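Local structure of metallo-beta-lactamase 1 (Acinetobacter baumannii, 5MMD) at residues N35-I40 with V147-S152; A45-T50 with D62-K67; E70-I75 with S125-F130; I87-L90 with S94-T97. The protein probably hydrolyses beta-lactam antibiotics to substituted beta-amino acids with zinc as cofactor, as a class B metallo-beta-lactamase that acts as a monomer. All blocks are in the same frame, centred on the assembly; numbering follows the deposited sequence.

Contact 1: residues N35-I40 with V147-S152; sequences NGLVVI and VWIPSS
Val39 and Ile149 face one another tip to tip, with Val39 CG2 3.7 Å from Ile149 CD1. This apolar touch is the closest between residues 35-40, all strand, and 147-152, where the strand ends at Ile149. Ile149 gets there by holding CG1 opposite its own carbonyl carbon (chi1 -42°) and running straight on to CD1 (chi2 -179°), which carries the terminal methyl toward strand 32-41. The same methyl has a looser second neighbour, Leu37 CD1 at 4.4 Å from Ile149 CD1. Leu37 and Val39 are two residues apart on one strand and both direct their CB toward the other segment, so one isoleucine meets both. All three touching residues are buried, and the summed interface is 103 Å².

The CA atoms of Val39 and Ile149 lie 8.7 Å apart, a separation filled by side chains. The strands belong to different sheets, 32-41 to the seven-stranded one and 146-149 to the five-stranded one, and the contact lies in the apolar layer of the alpha-beta/beta-alpha sandwich of metallo-beta-lactamases. Leu131 of the five-stranded sheet touches both Val39 and Ile149.

The backbone bonds of Leu37 and Val39, to Ile48 and Phe46 of the adjoining strand, stay within the seven-stranded sheet. Past the strand end, Ser152 N makes a weak bond of 3.2 Å to Ile149 O, curling the chain into a turn. Asn35, at the other segment's start, instead reaches across: its ND2 bonds the carbonyls of Pro199, in the five-stranded sheet, and Gly202, while OD1 is held by Lys21 NZ.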
loop_
_atom_site.group_PDB
_atom_site.type_symbol
_atom_site.label_atom_id
_atom_site.label_comp_id
_atom_site.label_asym_id
_atom_site.label_seq_id
_atom_site.Cartn_x
_atom_site.Cartn_y
_atom_site.Cartn_z
ATOM N N ASN A 35 3.145 -2.279 -6.303
ATOM C CA ASN A 35 3.571 -3.198 -5.243
ATOM C C ASN A 35 2.497 -3.402 -4.177
ATOM O O ASN A 35 1.723 -2.501 -3.895
ATOM C CB ASN A 35 4.812 -2.689 -4.513
ATOM C CG ASN A 35 6.005 -2.513 -5.428
ATOM O OD1 ASN A 35 6.192 -3.248 -6.387
ATOM N ND2 ASN A 35 6.819 -1.513 -5.125
ATOM N N GLY A 36 2.504 -4.572 -3.570
ATOM C CA GLY A 36 1.792 -4.772 -2.307
ATOM C C GLY A 36 2.559 -5.841 -1.536
ATOM O O GLY A 36 3.613 -6.273 -2.014
ATOM N N LEU A 37 2.080 -6.237 -0.356
ATOM C CA LEU A 37 2.733 -7.326 0.377
ATOM C C LEU A 37 1.770 -8.445 0.705
ATOM O O LEU A 37 0.561 -8.266 0.789
ATOM C CB LEU A 37 3.376 -6.828 1.677
ATOM C CG LEU A 37 4.468 -5.745 1.612
ATOM C CD1 LEU A 37 4.908 -5.267 2.987
ATOM C CD2 LEU A 37 5.702 -6.235 0.837
ATOM N N VAL A 38 2.344 -9.611 0.947
ATOM C CA VAL A 38 1.647 -10.653 1.657
ATOM C C VAL A 38 2.492 -10.899 2.919
ATOM O O VAL A 38 3.706 -11.174 2.853
ATOM C CB VAL A 38 1.475 -11.951 0.821
ATOM C CG1 VAL A 38 0.677 -12.997 1.605
ATOM C CG2 VAL A 38 0.835 -11.665 -0.491
ATOM N N VAL A 39 1.846 -10.786 4.072
ATOM C CA VAL A 39 2.514 -10.967 5.350
ATOM C C VAL A 39 1.939 -12.170 6.109
ATOM O O VAL A 39 0.727 -12.315 6.263
ATOM C CB VAL A 39 2.373 -9.717 6.201
ATOM C CG1 VAL A 39 3.056 -9.899 7.533
ATOM C CG2 VAL A 39 2.880 -8.498 5.456
ATOM N N ILE A 40 2.831 -13.010 6.599
ATOM C CA ILE A 40 2.458 -14.219 7.305
ATOM C C ILE A 40 2.773 -14.172 8.782
ATOM O O ILE A 40 3.879 -13.811 9.182
ATOM C CB ILE A 40 3.187 -15.434 6.749
ATOM C CG1 ILE A 40 3.219 -15.419 5.236
ATOM C CG2 ILE A 40 2.588 -16.748 7.334
ATOM C CD1 ILE A 40 1.928 -15.474 4.597
ATOM N N VAL A 147 1.700 0.936 6.609
ATOM C CA VAL A 147 1.540 -0.252 7.438
ATOM C C VAL A 147 2.874 -0.754 7.911
ATOM O O VAL A 147 3.766 -1.023 7.100
ATOM C CB VAL A 147 0.822 -1.361 6.675
ATOM C CG1 VAL A 147 0.610 -2.547 7.548
ATOM C CG2 VAL A 147 -0.525 -0.849 6.102
ATOM N N TRP A 148 2.986 -0.883 9.226
ATOM C CA TRP A 148 4.217 -1.225 9.920
ATOM C C TRP A 148 4.131 -2.643 10.406
ATOM O O TRP A 148 3.107 -3.058 10.972
ATOM C CB TRP A 148 4.430 -0.276 11.066
ATOM C CG TRP A 148 5.589 -0.489 11.994
ATOM C CD1 TRP A 148 5.506 -0.760 13.338
ATOM C CD2 TRP A 148 6.992 -0.361 11.698
ATOM N NE1 TRP A 148 6.764 -0.814 13.895
ATOM C CE2 TRP A 148 7.695 -0.589 12.910
ATOM C CE3 TRP A 148 7.717 -0.082 10.540
ATOM C CZ2 TRP A 148 9.089 -0.547 12.992
ATOM C CZ3 TRP A 148 9.114 -0.055 10.622
ATOM C CH2 TRP A 148 9.774 -0.259 11.842
ATOM N N ILE A 149 5.206 -3.392 10.161
ATOM C CA ILE A 149 5.333 -4.740 10.671
ATOM C C ILE A 149 6.382 -4.716 11.788
ATOM O O ILE A 149 7.579 -4.794 11.512
ATOM C CB ILE A 149 5.755 -5.719 9.590
ATOM C CG1 ILE A 149 4.996 -5.419 8.294
ATOM C CG2 ILE A 149 5.544 -7.169 10.080
ATOM C CD1 ILE A 149 5.345 -6.351 7.178
ATOM N N PRO A 150 5.935 -4.599 13.040
ATOM C CA PRO A 150 6.911 -4.271 14.090
ATOM C C PRO A 150 7.928 -5.391 14.298
ATOM O O PRO A 150 9.105 -5.177 14.627
ATOM C CB PRO A 150 6.027 -4.039 15.328
ATOM C CG PRO A 150 4.679 -4.560 14.994
ATOM C CD PRO A 150 4.544 -4.559 13.526
ATOM N N SER A 151 7.485 -6.610 14.052
ATOM C CA SER A 151 8.341 -7.725 14.339
ATOM C C SER A 151 9.551 -7.785 13.399
ATOM O O SER A 151 10.627 -8.208 13.836
ATOM C CB SER A 151 7.555 -9.020 14.264
ATOM O OG SER A 151 6.952 -9.107 13.001
ATOM N N SER A 152 9.395 -7.375 12.140
ATOM C CA SER A 152 10.524 -7.354 11.214
ATOM C C SER A 152 10.979 -5.931 10.852
ATOM O O SER A 152 11.880 -5.768 10.037
ATOM C CB SER A 152 10.188 -8.146 9.941
ATOM O OG SER A 152 8.876 -7.832 9.505
#

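Contact 2: residues A45-T50 with D62-K67; sequences AFIIDT and DWIRSK
Ile64 reaches from the helix to the strand with two of its branches, each meeting a different residue. Its CG2 touches the methyl of Ala45, with Ile64 CG2 3.7 Å from Ala45 CB. The longer branch leans toward Ile47: Ile64 CD1 comes to 4.0 Å from Ile47 CG1 and lies about as near the methyl at the end of that chain. Ile47 and Ile64 cross obliquely. Placing CG2 of Ile64 anti to the backbone N while CG1 lies beside it (chi1 -66°) is what splits the two branches between the two strand residues. All three residues are buried, and the touch is wholly apolar.

Polar bonds close the helix end. Trp63 O takes two donors, Lys67 N at 3.0 Å and the hydroxyl of Ser66, whose OG lies 2.6 Å from Trp63 O and 24° off the carbonyl plane. A CH-pi contact within the segment accompanies them: Lys67 CG sits 3.8 Å above the plane of the Trp63 ring, over its centre.

Strand 44-48, helix 54-66 and strand 70-75 form a beta-alpha-beta unit, and the contact holds its helix against its first strand. Ile64 also rests on Val38 of strand 32-41 and on Tyr69, while Trp63 meets Phe18 of strand 17-26 edge-to-face, so the helix lies across several neighbouring strands of the seven-stranded sheet.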
loop_
_atom_site.group_PDB
_atom_site.type_symbol
_atom_site.label_atom_id
_atom_site.label_comp_id
_atom_site.label_asym_id
_atom_site.label_seq_id
_atom_site.Cartn_x
_atom_site.Cartn_y
_atom_site.Cartn_z
ATOM N N ALA A 45 -2.197 -15.511 6.371
ATOM C CA ALA A 45 -1.690 -14.526 5.396
ATOM C C ALA A 45 -2.557 -13.274 5.327
ATOM O O ALA A 45 -3.797 -13.371 5.244
ATOM C CB ALA A 45 -1.602 -15.132 4.025
ATOM N N PHE A 46 -1.924 -12.110 5.382
ATOM C CA PHE A 46 -2.675 -10.866 5.261
ATOM C C PHE A 46 -2.163 -10.135 4.033
ATOM O O PHE A 46 -0.947 -10.010 3.850
ATOM C CB PHE A 46 -2.529 -10.000 6.504
ATOM C CG PHE A 46 -3.715 -9.106 6.726
ATOM C CD1 PHE A 46 -3.822 -7.924 6.063
ATOM C CD2 PHE A 46 -4.737 -9.489 7.567
ATOM C CE1 PHE A 46 -4.942 -7.087 6.250
ATOM C CE2 PHE A 46 -5.850 -8.664 7.760
ATOM C CZ PHE A 46 -5.936 -7.473 7.074
ATOM N N ILE A 47 -3.076 -9.718 3.161
ATOM C CA ILE A 47 -2.698 -8.930 1.973
ATOM C C ILE A 47 -2.689 -7.440 2.257
ATOM O O ILE A 47 -3.694 -6.876 2.725
ATOM C CB ILE A 47 -3.638 -9.179 0.830
ATOM C CG1 ILE A 47 -3.565 -10.622 0.422
ATOM C CG2 ILE A 47 -3.266 -8.313 -0.386
ATOM C CD1 ILE A 47 -4.770 -11.099 -0.354
ATOM N N ILE A 48 -1.549 -6.811 2.017
ATOM C CA ILE A 48 -1.439 -5.351 2.040
ATOM C C ILE A 48 -1.446 -4.817 0.591
ATOM O O ILE A 48 -0.452 -4.915 -0.131
ATOM C CB ILE A 48 -0.186 -4.871 2.766
ATOM C CG1 ILE A 48 -0.161 -5.413 4.204
ATOM C CG2 ILE A 48 -0.118 -3.335 2.733
ATOM C CD1 ILE A 48 1.136 -5.024 5.004
ATOM N N ASP A 49 -2.611 -4.272 0.245
ATOM C CA ASP A 49 -3.010 -3.730 -1.078
ATOM C C ASP A 49 -3.265 -4.839 -2.076
ATOM O O ASP A 49 -2.497 -5.801 -2.167
ATOM C CB ASP A 49 -1.981 -2.728 -1.589
ATOM C CG ASP A 49 -2.131 -1.401 -0.905
ATOM O OD1 ASP A 49 -3.198 -1.217 -0.302
ATOM O OD2 ASP A 49 -1.206 -0.574 -0.923
ATOM N N THR A 50 -4.403 -4.753 -2.772
ATOM C CA THR A 50 -4.681 -5.737 -3.780
ATOM C C THR A 50 -3.800 -5.483 -5.001
ATOM O O THR A 50 -3.250 -4.408 -5.176
ATOM C CB THR A 50 -6.156 -5.735 -4.246
ATOM O OG1 THR A 50 -6.372 -4.607 -5.124
ATOM C CG2 THR A 50 -7.129 -5.669 -3.075
ATOM N N ASP A 62 -4.791 -17.545 -5.011
ATOM C CA ASP A 62 -4.470 -18.927 -5.365
ATOM C C ASP A 62 -3.027 -19.291 -4.952
ATOM O O ASP A 62 -2.763 -20.397 -4.456
ATOM C CB ASP A 62 -4.660 -19.154 -6.868
ATOM C CG ASP A 62 -4.428 -20.603 -7.267
ATOM O OD1 ASP A 62 -4.926 -21.507 -6.565
ATOM O OD2 ASP A 62 -3.740 -20.842 -8.280
ATOM N N TRP A 63 -2.101 -18.362 -5.162
ATOM C CA TRP A 63 -0.721 -18.563 -4.750
ATOM C C TRP A 63 -0.653 -18.817 -3.231
ATOM O O TRP A 63 -0.018 -19.776 -2.779
ATOM C CB TRP A 63 0.138 -17.362 -5.138
ATOM C CG TRP A 63 1.569 -17.515 -4.726
ATOM C CD1 TRP A 63 2.570 -18.137 -5.432
ATOM C CD2 TRP A 63 2.164 -17.053 -3.513
ATOM N NE1 TRP A 63 3.748 -18.097 -4.723
ATOM C CE2 TRP A 63 3.531 -17.436 -3.545
ATOM C CE3 TRP A 63 1.685 -16.353 -2.401
ATOM C CZ2 TRP A 63 4.401 -17.145 -2.523
ATOM C CZ3 TRP A 63 2.564 -16.073 -1.376
ATOM C CH2 TRP A 63 3.902 -16.460 -1.448
ATOM N N ILE A 64 -1.306 -17.953 -2.467
ATOM C CA ILE A 64 -1.379 -18.077 -1.006
ATOM C C ILE A 64 -1.955 -19.425 -0.578
ATOM O O ILE A 64 -1.436 -20.076 0.333
ATOM C CB ILE A 64 -2.228 -16.922 -0.407
ATOM C CG1 ILE A 64 -1.525 -15.586 -0.630
ATOM C CG2 ILE A 64 -2.487 -17.121 1.083
ATOM C CD1 ILE A 64 -2.374 -14.392 -0.182
ATOM N N ARG A 65 -3.022 -19.864 -1.232
ATOM C CA ARG A 65 -3.627 -21.126 -0.844
ATOM C C ARG A 65 -2.726 -22.303 -1.231
ATOM O O ARG A 65 -2.628 -23.275 -0.500
ATOM C CB ARG A 65 -5.021 -21.250 -1.453
ATOM C CG ARG A 65 -5.920 -20.195 -0.852
ATOM C CD ARG A 65 -7.338 -20.121 -1.364
ATOM N NE ARG A 65 -8.120 -19.396 -0.367
ATOM N NH1 ARG A 65 -10.046 -19.224 -1.619
ATOM N NH2 ARG A 65 -9.946 -18.369 0.521
ATOM N N SER A 66 -2.037 -22.189 -2.356
ATOM C CA SER A 66 -1.135 -23.248 -2.827
ATOM C C SER A 66 0.086 -23.418 -1.913
ATOM O O SER A 66 0.659 -24.503 -1.837
ATOM C CB SER A 66 -0.661 -22.949 -4.250
ATOM O OG SER A 66 0.284 -21.895 -4.235
ATOM N N LYS A 67 0.491 -22.339 -1.253
ATOM C CA LYS A 67 1.529 -22.412 -0.233
ATOM C C LYS A 67 0.953 -22.896 1.121
ATOM O O LYS A 67 1.667 -22.990 2.112
ATOM C CB LYS A 67 2.219 -21.062 -0.083
ATOM C CG LYS A 67 2.850 -20.517 -1.393
ATOM C CD LYS A 67 3.846 -21.504 -2.075
ATOM C CE LYS A 67 5.084 -21.756 -1.227
ATOM N NZ LYS A 67 6.158 -22.675 -1.866
#

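Contact 3: residues E70-I75 with S125-F130; sequences ELAGSI and SLMDGF
Leu126 presses its CD1 methyl onto the side chain of Ile75, and these two residues have more surface buried here than any others. Leu126 CD1 lies 3.8 Å from Ile75 CD1 and 4.1 Å from Ile75 CB, so one methyl meets both the root and the tip of the isoleucine at an oblique angle. With CG1 anti to the backbone N (chi1 177°), the isoleucine side chain extends past the leucine methyl.

Met127, the next residue, makes the second and looser touch: its SD is 4.5 Å from Ala72 CB, at a partly exposed position. Phe46 of strand 44-48 touches Ile75, Leu126 and Met127, and thus helps fill the layer between the segments.

Met127 opens a type I' turn that runs to Phe130, closed by Phe130 N to Met127 O at 3.0 Å, with Gly129 at positive phi. This turn joins strands 123-126 and 131-134 in a beta hairpin of the five-stranded sheet; its outermost strand, 123-126, here lays side chains against those of strand 70-75 across the interface between the two sheets, as in the alpha-beta/beta-alpha sandwich of metallo-beta-lactamases.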
loop_
_atom_site.group_PDB
_atom_site.type_symbol
_atom_site.label_atom_id
_atom_site.label_comp_id
_atom_site.label_asym_id
_atom_site.label_seq_id
_atom_site.Cartn_x
_atom_site.Cartn_y
_atom_site.Cartn_z
ATOM N N GLU A 70 -3.386 -19.836 5.401
ATOM C CA GLU A 70 -4.777 -19.445 5.629
ATOM C C GLU A 70 -4.940 -17.957 5.281
ATOM O O GLU A 70 -4.186 -17.117 5.746
ATOM C CB GLU A 70 -5.148 -19.749 7.089
ATOM C CG GLU A 70 -6.576 -19.445 7.453
ATOM C CD GLU A 70 -6.972 -19.953 8.830
ATOM O OE1 GLU A 70 -6.142 -20.562 9.556
ATOM O OE2 GLU A 70 -8.153 -19.765 9.182
ATOM N N LEU A 71 -5.881 -17.614 4.423
ATOM C CA LEU A 71 -6.027 -16.185 4.081
ATOM C C LEU A 71 -6.908 -15.509 5.098
ATOM O O LEU A 71 -8.027 -15.923 5.298
ATOM C CB LEU A 71 -6.602 -16.009 2.684
ATOM C CG LEU A 71 -6.770 -14.573 2.200
ATOM C CD1 LEU A 71 -5.515 -13.700 2.428
ATOM C CD2 LEU A 71 -7.104 -14.631 0.722
ATOM N N ALA A 72 -6.395 -14.456 5.717
ATOM C CA ALA A 72 -7.078 -13.770 6.802
ATOM C C ALA A 72 -7.837 -12.513 6.341
ATOM O O ALA A 72 -8.861 -12.156 6.911
ATOM C CB ALA A 72 -6.082 -13.401 7.863
ATOM N N GLY A 73 -7.350 -11.860 5.296
ATOM C CA GLY A 73 -7.937 -10.606 4.841
ATOM C C GLY A 73 -7.006 -9.710 4.030
ATOM O O GLY A 73 -5.847 -10.032 3.777
ATOM N N SER A 74 -7.527 -8.560 3.643
ATOM C CA SER A 74 -6.732 -7.567 2.919
ATOM C C SER A 74 -7.006 -6.181 3.481
ATOM O O SER A 74 -8.116 -5.897 3.959
ATOM C CB SER A 74 -7.043 -7.603 1.417
ATOM O OG SER A 74 -8.318 -7.049 1.178
ATOM N N ILE A 75 -5.988 -5.332 3.443
ATOM C CA ILE A 75 -6.149 -3.926 3.694
ATOM C C ILE A 75 -5.715 -3.120 2.440
ATOM O O ILE A 75 -4.706 -3.454 1.804
ATOM C CB ILE A 75 -5.355 -3.473 4.938
ATOM C CG1 ILE A 75 -5.516 -1.955 5.090
ATOM C CG2 ILE A 75 -3.912 -3.883 4.830
ATOM C CD1 ILE A 75 -5.556 -1.486 6.447
ATOM N N SER A 125 -4.808 -1.635 14.295
ATOM C CA SER A 125 -3.951 -2.805 14.235
ATOM C C SER A 125 -4.760 -3.987 13.729
ATOM O O SER A 125 -5.973 -4.060 13.923
ATOM C CB SER A 125 -3.327 -3.088 15.600
ATOM O OG SER A 125 -4.133 -3.967 16.313
ATOM N N LEU A 126 -4.079 -4.867 13.018
ATOM C CA LEU A 126 -4.677 -6.021 12.382
ATOM C C LEU A 126 -3.875 -7.280 12.701
ATOM O O LEU A 126 -2.713 -7.215 13.081
ATOM C CB LEU A 126 -4.717 -5.837 10.864
ATOM C CG LEU A 126 -5.546 -4.679 10.292
ATOM C CD1 LEU A 126 -5.134 -4.388 8.878
ATOM C CD2 LEU A 126 -6.959 -5.070 10.307
ATOM N N MET A 127 -4.512 -8.418 12.495
ATOM C CA MET A 127 -3.906 -9.716 12.701
ATOM C C MET A 127 -3.177 -9.805 14.076
ATOM O O MET A 127 -1.977 -10.056 14.153
ATOM C CB MET A 127 -2.962 -10.047 11.528
ATOM C CG MET A 127 -2.873 -11.559 11.311
ATOM S SD MET A 127 -2.218 -12.116 9.731
ATOM C CE MET A 127 -0.689 -11.195 9.739
ATOM N N ASP A 128 -3.927 -9.559 15.143
ATOM C CA ASP A 128 -3.406 -9.623 16.527
ATOM C C ASP A 128 -2.179 -8.747 16.712
ATOM O O ASP A 128 -1.211 -9.110 17.431
ATOM C CB ASP A 128 -3.057 -11.041 16.920
ATOM C CG ASP A 128 -4.233 -11.974 16.843
ATOM O OD1 ASP A 128 -5.381 -11.531 17.003
ATOM O OD2 ASP A 128 -4.006 -13.183 16.662
ATOM N N GLY A 129 -2.233 -7.590 16.064
ATOM C CA GLY A 129 -1.236 -6.558 16.244
ATOM C C GLY A 129 0.019 -6.827 15.426
ATOM O O GLY A 129 0.980 -6.075 15.491
ATOM N N PHE A 130 -0.003 -7.876 14.617
ATOM C CA PHE A 130 1.149 -8.151 13.737
ATOM C C PHE A 130 1.317 -7.029 12.712
ATOM O O PHE A 130 2.448 -6.746 12.294
ATOM C CB PHE A 130 0.996 -9.505 13.039
ATOM C CG PHE A 130 2.306 -10.124 12.609
ATOM C CD1 PHE A 130 2.713 -10.069 11.287
ATOM C CD2 PHE A 130 3.128 -10.755 13.529
ATOM C CE1 PHE A 130 3.905 -10.630 10.882
ATOM C CE2 PHE A 130 4.326 -11.340 13.121
ATOM C CZ PHE A 130 4.719 -11.258 11.800
#

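Contact 4: residues I87-L90 with S94-T97; sequences IKWL and SITT
Leu90 lies against both Ile95 and Thr97, and its side chain can be traced outward atom by atom. CB begins the contact, lying 3.7 Å from Thr97 CG2. CG lies anti to the carbonyl carbon, and chi2 of 169° then sets the two methyls toward different partners. CD1 stays with the threonine, Leu90 CD1 being 3.9 Å from Thr97 CG2. CD2 turns to the isoleucine, with Leu90 CD2 3.7 Å from Ile95 CD1, and it also lies in the plane of the Trp89 ring, at its edge. That ring reaches the same isoleucine methyl obliquely, Trp89 CZ3 standing 4.2 Å from Ile95 CD1.

The backbone of Leu90 is engaged too. Ile95 N donates to Leu90 O over 3.0 Å with an N-H...O angle of 146°, the donor tilted 31° from the carbonyl plane. With Ser94 N directed to Asn91 O and Ser94 at positive phi, this is a Schellman motif ending helix 87-92; Leu90 and Ile95 are the pair that classically adds a hydrophobic contact to it.

Thr97 divides its two branches by chemistry. Its methyl faces Leu90, whereas OG1 is hydrogen-bonded to Asn91 OD1 and Arg116 N. Ile87 CG2 packs against the same threonine, 4.1 Å from Thr97 CG2 and about as near its OG1. The helix end is therefore held in two ways, a bent backbone bond that fixes the reversal of the chain and an apolar cluster of Leu90, Ile95, the Thr97 methyl and the Trp89 ring, while the buried threonine hydroxyl has its polar needs met by Asn91 and Arg116.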
loop_
_atom_site.group_PDB
_atom_site.type_symbol
_atom_site.label_atom_id
_atom_site.label_comp_id
_atom_site.label_asym_id
_atom_site.label_seq_id
_atom_site.Cartn_x
_atom_site.Cartn_y
_atom_site.Cartn_z
ATOM N N ILE A 87 -10.764 -5.579 -4.461
ATOM C CA ILE A 87 -11.706 -5.571 -3.340
ATOM C C ILE A 87 -13.039 -6.246 -3.662
ATOM O O ILE A 87 -13.516 -7.047 -2.858
ATOM C CB ILE A 87 -11.985 -4.179 -2.831
ATOM C CG1 ILE A 87 -10.738 -3.670 -2.120
ATOM C CG2 ILE A 87 -13.221 -4.236 -1.869
ATOM C CD1 ILE A 87 -10.804 -2.318 -1.579
ATOM N N LYS A 88 -13.610 -5.972 -4.834
ATOM C CA LYS A 88 -14.853 -6.602 -5.232
ATOM C C LYS A 88 -14.734 -8.115 -5.299
ATOM O O LYS A 88 -15.606 -8.835 -4.785
ATOM C CB LYS A 88 -15.347 -6.079 -6.588
ATOM C CG LYS A 88 -16.638 -6.773 -7.054
ATOM C CD LYS A 88 -17.085 -6.366 -8.442
ATOM C CE LYS A 88 -17.969 -5.135 -8.413
ATOM N NZ LYS A 88 -18.525 -4.841 -9.766
ATOM N N TRP A 89 -13.667 -8.606 -5.926
ATOM C CA TRP A 89 -13.502 -10.041 -6.058
ATOM C C TRP A 89 -13.352 -10.665 -4.659
ATOM O O TRP A 89 -13.952 -11.690 -4.370
ATOM C CB TRP A 89 -12.311 -10.381 -6.955
ATOM C CG TRP A 89 -12.149 -11.849 -7.147
ATOM C CD1 TRP A 89 -12.734 -12.639 -8.106
ATOM C CD2 TRP A 89 -11.376 -12.713 -6.331
ATOM N NE1 TRP A 89 -12.349 -13.951 -7.931
ATOM C CE2 TRP A 89 -11.514 -14.020 -6.849
ATOM C CE3 TRP A 89 -10.600 -12.517 -5.206
ATOM C CZ2 TRP A 89 -10.895 -15.121 -6.272
ATOM C CZ3 TRP A 89 -9.970 -13.627 -4.630
ATOM C CH2 TRP A 89 -10.137 -14.906 -5.167
ATOM N N LEU A 90 -12.616 -10.006 -3.780
ATOM C CA LEU A 90 -12.344 -10.552 -2.458
ATOM C C LEU A 90 -13.635 -10.571 -1.632
ATOM O O LEU A 90 -13.928 -11.547 -0.934
ATOM C CB LEU A 90 -11.282 -9.723 -1.763
ATOM C CG LEU A 90 -9.836 -9.778 -2.262
ATOM C CD1 LEU A 90 -9.019 -8.670 -1.587
ATOM C CD2 LEU A 90 -9.247 -11.138 -1.993
ATOM N N SER A 94 -16.007 -13.678 0.252
ATOM C CA SER A 94 -16.091 -13.406 1.688
ATOM C C SER A 94 -14.729 -13.458 2.391
ATOM O O SER A 94 -14.613 -13.863 3.539
ATOM C CB SER A 94 -17.071 -14.358 2.344
ATOM O OG SER A 94 -18.361 -14.009 1.922
ATOM N N ILE A 95 -13.710 -12.995 1.680
ATOM C CA ILE A 95 -12.448 -12.622 2.284
ATOM C C ILE A 95 -12.543 -11.187 2.806
ATOM O O ILE A 95 -12.698 -10.261 2.020
ATOM C CB ILE A 95 -11.310 -12.707 1.264
ATOM C CG1 ILE A 95 -11.205 -14.146 0.743
ATOM C CG2 ILE A 95 -10.019 -12.248 1.875
ATOM C CD1 ILE A 95 -10.344 -14.281 -0.460
ATOM N N THR A 96 -12.423 -10.991 4.114
ATOM C CA THR A 96 -12.552 -9.650 4.689
ATOM C C THR A 96 -11.566 -8.610 4.125
ATOM O O THR A 96 -10.351 -8.766 4.171
ATOM C CB THR A 96 -12.400 -9.693 6.213
ATOM O OG1 THR A 96 -13.292 -10.671 6.721
ATOM C CG2 THR A 96 -12.747 -8.368 6.816
ATOM N N THR A 97 -12.138 -7.542 3.597
ATOM C CA THR A 97 -11.412 -6.402 3.092
ATOM C C THR A 97 -11.515 -5.257 4.089
ATOM O O THR A 97 -12.572 -5.018 4.696
ATOM C CB THR A 97 -11.954 -5.959 1.723
ATOM O OG1 THR A 97 -13.369 -5.745 1.821
ATOM C CG2 THR A 97 -11.716 -7.034 0.707
#

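Contacts 1 and 3 bridge the two sheets of the sandwich, with centres 10 Å apart, and meet where Val39 CG1 comes within 3.5 Å of Phe130 CE1. Contact 2 lies on the outer, helical side of the seven-stranded sheet, its centre 12 Å from contact 1; packing of Ile40 CD1 on Ala45 CB (3.6 Å) ties them. Contact 4 sits on that outer side too, joined to contact 3 by a probable backbone hydrogen bond, Ser74 N to Thr96 O at 2.9 Å. The side chains of Ile75 (contact 3) and Ile87 (contact 4) are each about 10 Å from that of zinc ligand His78, and that of Leu37 (contact 1) about 14 Å from a zinc ion.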